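Local atomic coordinates of alginase (Pseudoalteromonas, PDB entry 4Q8K), a protein that cleaves the polysaccharide alginate as a lyase of family 18, presumably by beta-elimination as is usual for alginate lyases. Residues Tyr205-Ala210 and Ser363-Thr368; Glu190-Glu195 and Gln314-Phe319; Glu209-Val214 and Thr284-Val289. All coordinates share one frame; numbering follows the deposited sequence.

Interaction 1 of 3, residues Tyr205-Ala210 and Ser363-Thr368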
loop_
_atom_site.group_PDB
_atom_site.type_symbol
_atom_site.label_atom_id
_atom_site.label_comp_id
_atom_site.label_asym_id
_atom_site.label_seq_id
_atom_site.Cartn_x
_atom_site.Cartn_y
_atom_site.Cartn_z
ATOM N N TYR A 205 -5.689 11.541 14.684
ATOM C CA TYR A 205 -4.289 11.763 14.477
ATOM C C TYR A 205 -3.627 10.380 14.420
ATOM O O TYR A 205 -3.634 9.679 15.373
ATOM C CB TYR A 205 -3.688 12.646 15.584
ATOM C CG TYR A 205 -2.218 12.845 15.442
ATOM C CD1 TYR A 205 -1.704 13.799 14.602
ATOM C CD2 TYR A 205 -1.346 12.053 16.114
ATOM C CE1 TYR A 205 -0.365 13.958 14.459
ATOM C CE2 TYR A 205 -0.010 12.203 15.963
ATOM C CZ TYR A 205 0.465 13.159 15.137
ATOM O OH TYR A 205 1.787 13.273 15.006
ATOM N N GLU A 206 -3.105 10.004 13.263
ATOM C CA GLU A 206 -2.431 8.727 13.084
ATOM C C GLU A 206 -1.039 8.888 12.568
ATOM O O GLU A 206 -0.790 9.694 11.726
ATOM C CB GLU A 206 -3.054 7.898 12.000
ATOM C CG GLU A 206 -4.474 7.593 12.079
ATOM C CD GLU A 206 -4.945 6.969 10.773
ATOM O OE1 GLU A 206 -4.841 5.758 10.676
ATOM O OE2 GLU A 206 -5.407 7.706 9.909
ATOM N N VAL A 207 -0.163 8.038 13.043
ATOM C CA VAL A 207 1.192 7.989 12.537
ATOM C C VAL A 207 1.544 6.533 12.276
ATOM O O VAL A 207 1.418 5.693 13.173
ATOM C CB VAL A 207 2.191 8.548 13.562
ATOM C CG1 VAL A 207 3.616 8.409 13.047
ATOM C CG2 VAL A 207 1.867 10.011 13.893
ATOM N N PHE A 208 1.964 6.228 11.049
ATOM C CA PHE A 208 2.493 4.911 10.734
ATOM C C PHE A 208 3.915 5.097 10.239
ATOM O O PHE A 208 4.176 5.951 9.389
ATOM C CB PHE A 208 1.648 4.212 9.661
ATOM C CG PHE A 208 2.223 2.894 9.191
ATOM C CD1 PHE A 208 1.913 1.721 9.846
ATOM C CD2 PHE A 208 3.067 2.834 8.085
ATOM C CE1 PHE A 208 2.433 0.497 9.412
ATOM C CE2 PHE A 208 3.596 1.633 7.653
ATOM C CZ PHE A 208 3.275 0.457 8.319
ATOM N N GLU A 209 4.837 4.322 10.798
ATOM C CA GLU A 209 6.212 4.330 10.339
ATOM C C GLU A 209 6.708 2.902 10.223
ATOM O O GLU A 209 6.361 2.053 11.044
ATOM C CB GLU A 209 7.113 5.133 11.283
ATOM C CG GLU A 209 8.543 5.291 10.764
ATOM C CD GLU A 209 9.287 6.464 11.382
ATOM O OE1 GLU A 209 8.772 7.080 12.341
ATOM O OE2 GLU A 209 10.393 6.775 10.891
ATOM N N ALA A 210 7.506 2.645 9.194
ATOM C CA ALA A 210 8.088 1.336 8.984
ATOM C C ALA A 210 9.359 1.440 8.152
ATOM O O ALA A 210 9.512 2.350 7.327
ATOM C CB ALA A 210 7.083 0.418 8.309
ATOM N N SER A 363 5.862 1.160 13.742
ATOM C CA SER A 363 5.050 1.781 14.780
ATOM C C SER A 363 3.735 2.310 14.221
ATOM O O SER A 363 3.636 2.684 13.058
ATOM C CB SER A 363 5.824 2.883 15.513
ATOM O OG SER A 363 6.246 3.886 14.613
ATOM N N TYR A 364 2.709 2.280 15.039
ATOM C CA TYR A 364 1.439 2.845 14.680
ATOM C C TYR A 364 0.804 3.482 15.888
ATOM O O TYR A 364 0.716 2.881 16.905
ATOM C CB TYR A 364 0.482 1.806 14.098
ATOM C CG TYR A 364 -0.810 2.384 13.681
ATOM C CD1 TYR A 364 -0.937 3.113 12.532
ATOM C CD2 TYR A 364 -1.917 2.232 14.460
ATOM C CE1 TYR A 364 -2.145 3.640 12.167
ATOM C CE2 TYR A 364 -3.113 2.765 14.118
ATOM C CZ TYR A 364 -3.238 3.471 12.981
ATOM O OH TYR A 364 -4.443 4.010 12.696
ATOM N N THR A 365 0.388 4.720 15.747
ATOM C CA THR A 365 -0.385 5.369 16.788
ATOM C C THR A 365 -1.627 5.963 16.216
ATOM O O THR A 365 -1.638 6.431 15.117
ATOM C CB THR A 365 0.390 6.492 17.502
ATOM O OG1 THR A 365 0.475 7.602 16.642
ATOM C CG2 THR A 365 1.742 6.091 17.868
ATOM N N ARG A 366 -2.665 5.955 17.032
ATOM C CA ARG A 366 -3.961 6.401 16.653
ATOM C C ARG A 366 -4.660 7.084 17.823
ATOM O O ARG A 366 -4.859 6.490 18.837
ATOM C CB ARG A 366 -4.789 5.207 16.248
ATOM C CG ARG A 366 -6.194 5.491 15.830
ATOM C CD ARG A 366 -6.932 4.183 15.589
ATOM N NE ARG A 366 -8.254 4.425 15.069
ATOM C CZ ARG A 366 -8.507 4.717 13.816
ATOM N NH1 ARG A 366 -7.532 4.780 12.963
ATOM N NH2 ARG A 366 -9.721 4.944 13.434
ATOM N N GLU A 367 -4.977 8.351 17.657
ATOM C CA GLU A 367 -5.799 9.092 18.606
ATOM C C GLU A 367 -6.996 9.754 17.972
ATOM O O GLU A 367 -6.909 10.411 16.976
ATOM C CB GLU A 367 -4.984 10.113 19.390
ATOM C CG GLU A 367 -3.875 10.781 18.637
ATOM C CD GLU A 367 -2.548 10.711 19.357
ATOM O OE1 GLU A 367 -2.255 9.681 19.968
ATOM O OE2 GLU A 367 -1.800 11.698 19.314
ATOM N N THR A 368 -8.142 9.579 18.585
ATOM C CA THR A 368 -9.371 10.047 17.995
ATOM C C THR A 368 -9.950 11.255 18.743
ATOM O O THR A 368 -9.728 11.413 19.927
ATOM C CB THR A 368 -10.393 8.912 17.944
ATOM O OG1 THR A 368 -9.743 7.730 17.506
ATOM C CG2 THR A 368 -11.465 9.236 16.980
HETATM O O HOH W 1 -7.516 4.913 9.971
HETATM O O HOH W 2 3.868 5.370 14.665
#
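Glu-206 and Tyr-364 meet across two antiparallel strands, the glutamate running out beside the tyrosine hydroxyl. Its CB lies 3.7 Å from the carbonyl O of Thr-365. With CG anti to the carbonyl carbon, beside the backbone N (chi1 -55°), Glu-206 CG is set 3.6 Å from Tyr-364 OH. CD keeps a similar spacing from that hydroxyl. At the tip, Glu-206 OE1 accepts a hydrogen bond from Tyr-364 OH at 2.7 Å through its anti lone pair, approaching the phenol ring at its edge and in its plane while the carboxylate stands 83° to that ring. Arg-366 NH1 reaches Glu-206 OE1 only as a long salt bridge, 3.7 Å. Arg-366 NH1 donates to Tyr-364 OH at 3.2 Å and to a water that in turn donates to Glu-206 OE1. OE2 is taken by His-227 and Asn-291, and Arg-366 NH2 donates to the carbonyl of Leu-197. The buried Glu-206 and Tyr-364 lie between the two sheets of the jelly-roll sandwich, a fold consistent with the concanavalin clan, and both touch Phe-317 of the facing sheet; Arg-366 is partly exposed. Further along the same face, Phe-208 CB packs at the edge of the Tyr-364 ring, 4.0 Å from CD1. Six backbone hydrogen bonds join the strands, through the pairs Tyr-205 with Glu-367, Val-207 with Thr-365 and Glu-209 with Ser-363. These pairs put their side chains on the other face, where Glu-367 OE2 comes within 3.3 Å of Tyr-205 CD2, carboxylate and ring planes 31° apart. There a second water donates to Val-207 O and hydrogen-bonds with Ser-363 OG.

Interaction 2 of 3, residues Glu190-Glu195 and Gln314-Phe319; sequences EYKVKE and QSYFKF
The Phe-319 ring has Tyr-191 CB over one face, a CH-pi contact 4.2 Å from the ring centroid, while the ring of Tyr-191 lies oblique to it, planes 33° apart. Tyr-316 is met at its ring edge by Lys-192 CB, 4.1 Å from CD2. The strands pair antiparallel in the second sheet of the jelly-roll sandwich, and Phe-317 and Phe-319 both reach the ring of Phe-208 in the opposing sheet. On the face that carries Lys-192, Lys-318 CG packs 3.8 Å from Lys-192 CB. The Lys-318 chain bends at chi3 (-68°), which brings CE within 3.1 Å of Glu-190 OE1. Lys-318 NZ then donates to Glu-190 OE1, a salt bridge of 2.9 Å, on the syn side and 30° out of the carboxylate plane. Arg-188 is a second, weak and distant partner of OE1. An alanine in place of Glu-190 would probably leave the buried Lys-318 ammonium without its carboxylate mate and its CE without the packing of that group. Tyr-191 and Phe-319 exchange two backbone bonds, and Val-193 N donates to Phe-317 O at 2.9 Å, while Val-193 CG2 rests 4.0 Å from Phe-317 CB.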
loop_
_atom_site.group_PDB
_atom_site.type_symbol
_atom_site.label_atom_id
_atom_site.label_comp_id
_atom_site.label_asym_id
_atom_site.label_seq_id
_atom_site.Cartn_x
_atom_site.Cartn_y
_atom_site.Cartn_z
ATOM N N GLU A 190 -2.428 -7.881 3.545
ATOM C CA GLU A 190 -2.619 -6.527 4.043
ATOM C C GLU A 190 -3.313 -6.498 5.403
ATOM O O GLU A 190 -4.115 -7.388 5.727
ATOM C CB GLU A 190 -3.491 -5.812 3.016
ATOM C CG GLU A 190 -3.754 -4.348 3.216
ATOM C CD GLU A 190 -4.574 -3.802 2.066
ATOM O OE1 GLU A 190 -5.811 -4.006 2.051
ATOM O OE2 GLU A 190 -3.976 -3.191 1.164
ATOM N N TYR A 191 -3.007 -5.468 6.190
ATOM C CA TYR A 191 -3.736 -5.204 7.425
ATOM C C TYR A 191 -4.606 -3.967 7.224
ATOM O O TYR A 191 -4.217 -3.045 6.505
ATOM C CB TYR A 191 -2.774 -4.937 8.580
ATOM C CG TYR A 191 -2.081 -6.151 9.157
ATOM C CD1 TYR A 191 -2.774 -7.060 9.949
ATOM C CD2 TYR A 191 -0.724 -6.368 8.943
ATOM C CE1 TYR A 191 -2.135 -8.152 10.493
ATOM C CE2 TYR A 191 -0.080 -7.459 9.474
ATOM C CZ TYR A 191 -0.791 -8.348 10.252
ATOM O OH TYR A 191 -0.149 -9.440 10.781
ATOM N N LYS A 192 -5.772 -3.936 7.868
ATOM C CA LYS A 192 -6.663 -2.787 7.774
ATOM C C LYS A 192 -7.253 -2.422 9.134
ATOM O O LYS A 192 -7.592 -3.298 9.922
ATOM C CB LYS A 192 -7.796 -3.067 6.783
ATOM C CG LYS A 192 -8.580 -4.340 7.100
ATOM C CD LYS A 192 -9.797 -4.498 6.206
ATOM C CE LYS A 192 -10.549 -5.795 6.554
ATOM N NZ LYS A 192 -11.773 -5.955 5.711
ATOM N N VAL A 193 -7.372 -1.128 9.416
ATOM C CA VAL A 193 -8.044 -0.718 10.642
ATOM C C VAL A 193 -9.455 -1.298 10.652
ATOM O O VAL A 193 -10.211 -1.138 9.690
ATOM C CB VAL A 193 -8.101 0.815 10.775
ATOM C CG1 VAL A 193 -8.929 1.230 11.995
ATOM C CG2 VAL A 193 -6.687 1.412 10.852
ATOM N N LYS A 194 -9.835 -1.917 11.740
ATOM C CA LYS A 194 -11.116 -2.572 11.793
ATOM C C LYS A 194 -12.314 -1.677 11.746
ATOM O O LYS A 194 -12.273 -0.574 12.171
ATOM C CB LYS A 194 -11.163 -3.505 12.978
ATOM C CG LYS A 194 -11.344 -2.803 14.285
ATOM C CD LYS A 194 -11.502 -3.794 15.432
ATOM C CE LYS A 194 -10.244 -4.550 15.700
ATOM N NZ LYS A 194 -10.407 -5.474 16.837
ATOM N N GLU A 195 -13.387 -2.186 11.210
ATOM C CA GLU A 195 -14.571 -1.394 10.949
ATOM C C GLU A 195 -15.054 -0.570 12.148
ATOM O O GLU A 195 -15.472 0.575 11.985
ATOM C CB GLU A 195 -15.687 -2.313 10.465
ATOM C CG GLU A 195 -16.814 -1.613 9.736
ATOM C CD GLU A 195 -17.799 -2.607 9.151
ATOM O OE1 GLU A 195 -17.999 -3.671 9.775
ATOM O OE2 GLU A 195 -18.356 -2.337 8.065
ATOM N N GLN A 314 -15.985 7.378 7.286
ATOM C CA GLN A 314 -15.635 6.049 7.781
ATOM C C GLN A 314 -14.334 5.568 7.157
ATOM O O GLN A 314 -14.263 4.491 6.575
ATOM C CB GLN A 314 -16.766 5.056 7.500
ATOM C CG GLN A 314 -18.091 5.459 8.109
ATOM C CD GLN A 314 -18.039 5.498 9.618
ATOM O OE1 GLN A 314 -17.383 4.669 10.247
ATOM N NE2 GLN A 314 -18.726 6.466 10.211
ATOM N N SER A 315 -13.301 6.384 7.299
ATOM C CA SER A 315 -12.026 6.140 6.637
ATOM C C SER A 315 -11.220 5.089 7.368
ATOM O O SER A 315 -11.435 4.837 8.548
ATOM C CB SER A 315 -11.223 7.444 6.563
ATOM O OG SER A 315 -10.829 7.871 7.859
ATOM N N TYR A 316 -10.273 4.474 6.670
ATOM C CA TYR A 316 -9.427 3.489 7.321
ATOM C C TYR A 316 -8.085 3.297 6.649
ATOM O O TYR A 316 -7.985 3.265 5.426
ATOM C CB TYR A 316 -10.160 2.153 7.517
ATOM C CG TYR A 316 -10.648 1.410 6.280
ATOM C CD1 TYR A 316 -11.708 1.901 5.521
ATOM C CD2 TYR A 316 -10.088 0.188 5.911
ATOM C CE1 TYR A 316 -12.180 1.202 4.408
ATOM C CE2 TYR A 316 -10.562 -0.513 4.811
ATOM C CZ TYR A 316 -11.603 0.001 4.069
ATOM O OH TYR A 316 -12.078 -0.689 2.975
ATOM N N PHE A 317 -7.061 3.194 7.484
ATOM C CA PHE A 317 -5.703 2.980 7.038
ATOM C C PHE A 317 -5.448 1.494 6.792
ATOM O O PHE A 317 -5.936 0.641 7.544
ATOM C CB PHE A 317 -4.724 3.499 8.091
ATOM C CG PHE A 317 -3.280 3.414 7.674
ATOM C CD1 PHE A 317 -2.798 4.224 6.663
ATOM C CD2 PHE A 317 -2.408 2.549 8.310
ATOM C CE1 PHE A 317 -1.465 4.157 6.275
ATOM C CE2 PHE A 317 -1.080 2.471 7.933
ATOM C CZ PHE A 317 -0.605 3.286 6.912
ATOM N N LYS A 318 -4.687 1.196 5.738
ATOM C CA LYS A 318 -4.233 -0.162 5.466
ATOM C C LYS A 318 -2.763 -0.149 5.097
ATOM O O LYS A 318 -2.245 0.857 4.598
ATOM C CB LYS A 318 -5.019 -0.784 4.301
ATOM C CG LYS A 318 -6.500 -0.488 4.307
ATOM C CD LYS A 318 -7.256 -1.395 3.343
ATOM C CE LYS A 318 -6.922 -1.097 1.895
ATOM N NZ LYS A 318 -7.663 -2.042 0.982
ATOM N N PHE A 319 -2.083 -1.267 5.310
ATOM C CA PHE A 319 -0.696 -1.355 4.868
ATOM C C PHE A 319 -0.334 -2.812 4.634
ATOM O O PHE A 319 -0.975 -3.708 5.184
ATOM C CB PHE A 319 0.237 -0.716 5.901
ATOM C CG PHE A 319 0.314 -1.474 7.192
ATOM C CD1 PHE A 319 -0.636 -1.272 8.182
ATOM C CD2 PHE A 319 1.328 -2.379 7.416
ATOM C CE1 PHE A 319 -0.571 -1.976 9.377
ATOM C CE2 PHE A 319 1.401 -3.086 8.611
ATOM C CZ PHE A 319 0.448 -2.876 9.589
#

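Interaction 3 of 3, residues Glu209-Val214 and Thr284-Val289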
loop_
_atom_site.group_PDB
_atom_site.type_symbol
_atom_site.label_atom_id
_atom_site.label_comp_id
_atom_site.label_asym_id
_atom_site.label_seq_id
_atom_site.Cartn_x
_atom_site.Cartn_y
_atom_site.Cartn_z
ATOM N N GLU A 209 4.837 4.322 10.798
ATOM C CA GLU A 209 6.212 4.330 10.339
ATOM C C GLU A 209 6.708 2.902 10.223
ATOM O O GLU A 209 6.361 2.053 11.044
ATOM C CB GLU A 209 7.113 5.133 11.283
ATOM C CG GLU A 209 8.543 5.291 10.764
ATOM C CD GLU A 209 9.287 6.464 11.382
ATOM O OE1 GLU A 209 8.772 7.080 12.341
ATOM O OE2 GLU A 209 10.393 6.775 10.891
ATOM N N ALA A 210 7.506 2.645 9.194
ATOM C CA ALA A 210 8.088 1.336 8.984
ATOM C C ALA A 210 9.359 1.440 8.152
ATOM O O ALA A 210 9.512 2.350 7.327
ATOM C CB ALA A 210 7.083 0.418 8.309
ATOM N N THR A 211 10.283 0.530 8.416
ATOM C CA THR A 211 11.425 0.281 7.556
ATOM C C THR A 211 10.968 -0.782 6.556
ATOM O O THR A 211 10.563 -1.890 6.942
ATOM C CB THR A 211 12.619 -0.223 8.387
ATOM O OG1 THR A 211 13.073 0.831 9.245
ATOM C CG2 THR A 211 13.768 -0.680 7.504
ATOM N N VAL A 212 11.003 -0.429 5.274
ATOM C CA VAL A 212 10.394 -1.248 4.239
ATOM C C VAL A 212 11.405 -1.766 3.231
ATOM O O VAL A 212 12.057 -0.986 2.536
ATOM C CB VAL A 212 9.307 -0.456 3.456
ATOM C CG1 VAL A 212 8.616 -1.365 2.438
ATOM C CG2 VAL A 212 8.290 0.160 4.395
ATOM N N LYS A 213 11.515 -3.088 3.137
ATOM C CA LYS A 213 12.344 -3.706 2.105
ATOM C C LYS A 213 11.425 -4.297 1.044
ATOM O O LYS A 213 10.421 -4.927 1.368
ATOM C CB LYS A 213 13.253 -4.777 2.714
ATOM C CG LYS A 213 14.128 -5.523 1.714
ATOM C CD LYS A 213 14.979 -6.586 2.414
ATOM C CE LYS A 213 15.743 -7.441 1.407
ATOM N NZ LYS A 213 16.649 -8.444 2.049
ATOM N N VAL A 214 11.747 -4.078 -0.225
ATOM C CA VAL A 214 10.899 -4.582 -1.295
ATOM C C VAL A 214 11.713 -5.454 -2.235
ATOM O O VAL A 214 12.764 -5.046 -2.711
ATOM C CB VAL A 214 10.226 -3.435 -2.093
ATOM C CG1 VAL A 214 9.340 -4.000 -3.186
ATOM C CG2 VAL A 214 9.408 -2.527 -1.166
ATOM N N THR A 284 16.023 -1.115 0.702
ATOM C CA THR A 284 15.173 -0.801 1.842
ATOM C C THR A 284 15.059 0.709 1.990
ATOM O O THR A 284 16.017 1.430 1.716
ATOM C CB THR A 284 15.760 -1.390 3.146
ATOM O OG1 THR A 284 15.878 -2.817 3.028
ATOM C CG2 THR A 284 14.883 -1.052 4.351
ATOM N N PHE A 285 13.883 1.187 2.392
ATOM C CA PHE A 285 13.701 2.614 2.657
ATOM C C PHE A 285 12.832 2.814 3.890
ATOM O O PHE A 285 12.245 1.860 4.404
ATOM C CB PHE A 285 13.101 3.328 1.442
ATOM C CG PHE A 285 11.678 2.914 1.114
ATOM C CD1 PHE A 285 11.417 1.806 0.334
ATOM C CD2 PHE A 285 10.603 3.676 1.556
ATOM C CE1 PHE A 285 10.108 1.447 0.027
ATOM C CE2 PHE A 285 9.306 3.330 1.252
ATOM C CZ PHE A 285 9.049 2.216 0.482
ATOM N N ASN A 286 12.765 4.050 4.372
ATOM C CA ASN A 286 11.932 4.364 5.516
ATOM C C ASN A 286 10.648 5.040 5.074
ATOM O O ASN A 286 10.670 5.974 4.267
ATOM C CB ASN A 286 12.690 5.269 6.495
ATOM C CG ASN A 286 12.025 5.341 7.858
ATOM O OD1 ASN A 286 12.153 4.421 8.668
ATOM N ND2 ASN A 286 11.318 6.436 8.123
ATOM N N LEU A 287 9.527 4.559 5.601
ATOM C CA LEU A 287 8.223 5.112 5.272
ATOM C C LEU A 287 7.551 5.706 6.504
ATOM O O LEU A 287 7.419 5.045 7.527
ATOM C CB LEU A 287 7.310 4.035 4.671
ATOM C CG LEU A 287 5.892 4.488 4.311
ATOM C CD1 LEU A 287 5.893 5.510 3.194
ATOM C CD2 LEU A 287 5.052 3.269 3.907
ATOM N N ARG A 288 7.124 6.956 6.401
ATOM C CA ARG A 288 6.335 7.574 7.466
ATOM C C ARG A 288 5.083 8.217 6.886
ATOM O O ARG A 288 5.161 9.084 6.018
ATOM C CB ARG A 288 7.153 8.612 8.252
ATOM C CG ARG A 288 6.429 9.159 9.485
ATOM C CD ARG A 288 7.399 9.880 10.436
ATOM N NE ARG A 288 6.780 10.199 11.724
ATOM C CZ ARG A 288 6.281 11.390 12.021
ATOM N NH1 ARG A 288 5.722 11.626 13.204
ATOM N NH2 ARG A 288 6.346 12.359 11.120
ATOM N N VAL A 289 3.926 7.784 7.372
ATOM C CA VAL A 289 2.656 8.329 6.930
ATOM C C VAL A 289 1.964 8.939 8.130
ATOM O O VAL A 289 1.759 8.267 9.140
ATOM C CB VAL A 289 1.748 7.225 6.340
ATOM C CG1 VAL A 289 0.420 7.804 5.900
ATOM C CG2 VAL A 289 2.446 6.546 5.174
HETATM O O HOH W 3 11.148 2.633 10.684
#
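Residues Glu-209 to Val-214 and Thr-284 to Val-289 form an antiparallel pairing of two neighbouring strands inside the seven-stranded sheet of the jelly-roll sandwich, with apolar side chains on one face and polar ones on the other. Ala-210 and Leu-287 bond backbone to backbone both ways, as do Val-212 and Phe-285, and the short segments run at 147° to one another, a marked twist. The apolar face is carried by Val-212, Phe-285 and Leu-287. Phe-285 CG lies between its backbone N and carbonyl carbon (chi1 67°), on a side chain that runs alongside Val-212. Val-212 CB sits over one face of the Phe-285 ring, a CH-pi contact 4.2 Å from its centroid and offset toward the rim, and Val-212 CG1 adds a contact of 4.0 Å with Phe-285 CE1. Val-214 CG2 approaches the same ring at its edge, whereas Val-212 CG2 leans on Leu-287 CB at 4.0 Å. Phe-285 and Leu-287 also touch Ile-224 of the opposing sheet, so this side belongs to the interior of the sandwich, and Phe-301 stacks on Phe-285. The other face is polar. Asn-286 ND2 donates a nearly straight hydrogen bond of 2.9 Å to Glu-209 OE2, on the anti side of the carboxylate and 23° out of its plane. Glu-209 OE1 reaches Arg-288 NE only as a long salt bridge of 3.8 Å. A water donates to Asn-286 OD1 and shares a hydrogen bond with Thr-211 OG1, which has a further partner in Asn-361. Beside it the two threonines press together, Thr-211 CG2 lying 3.4 Å from Thr-284 CG2, tighter than usual for methyl groups.

Interactions 1 and 3 belong to one sheet and share strand 204-216, which pairs with 355-368 on one edge and 284-292 on the other; both include Glu-209 and Ala-210, but of the two it is Glu-209 that makes contacts in both. Interaction 2 lies in the facing sheet and is the buried one of the three, with no exposed residue among those that touch, whereas the other two are partly buried. Its lone salt bridge is short, while those of interactions 1 and 3 are long and secondary to hydrogen bonds. The sheets meet where Phe-208 packs on Phe-317 and Phe-319, joining interactions 1 and 2. Interaction 3 touches interaction 2 more lightly, through Val-289 and Phe-317. Interaction 1 differs in placing polar groups between the sheets.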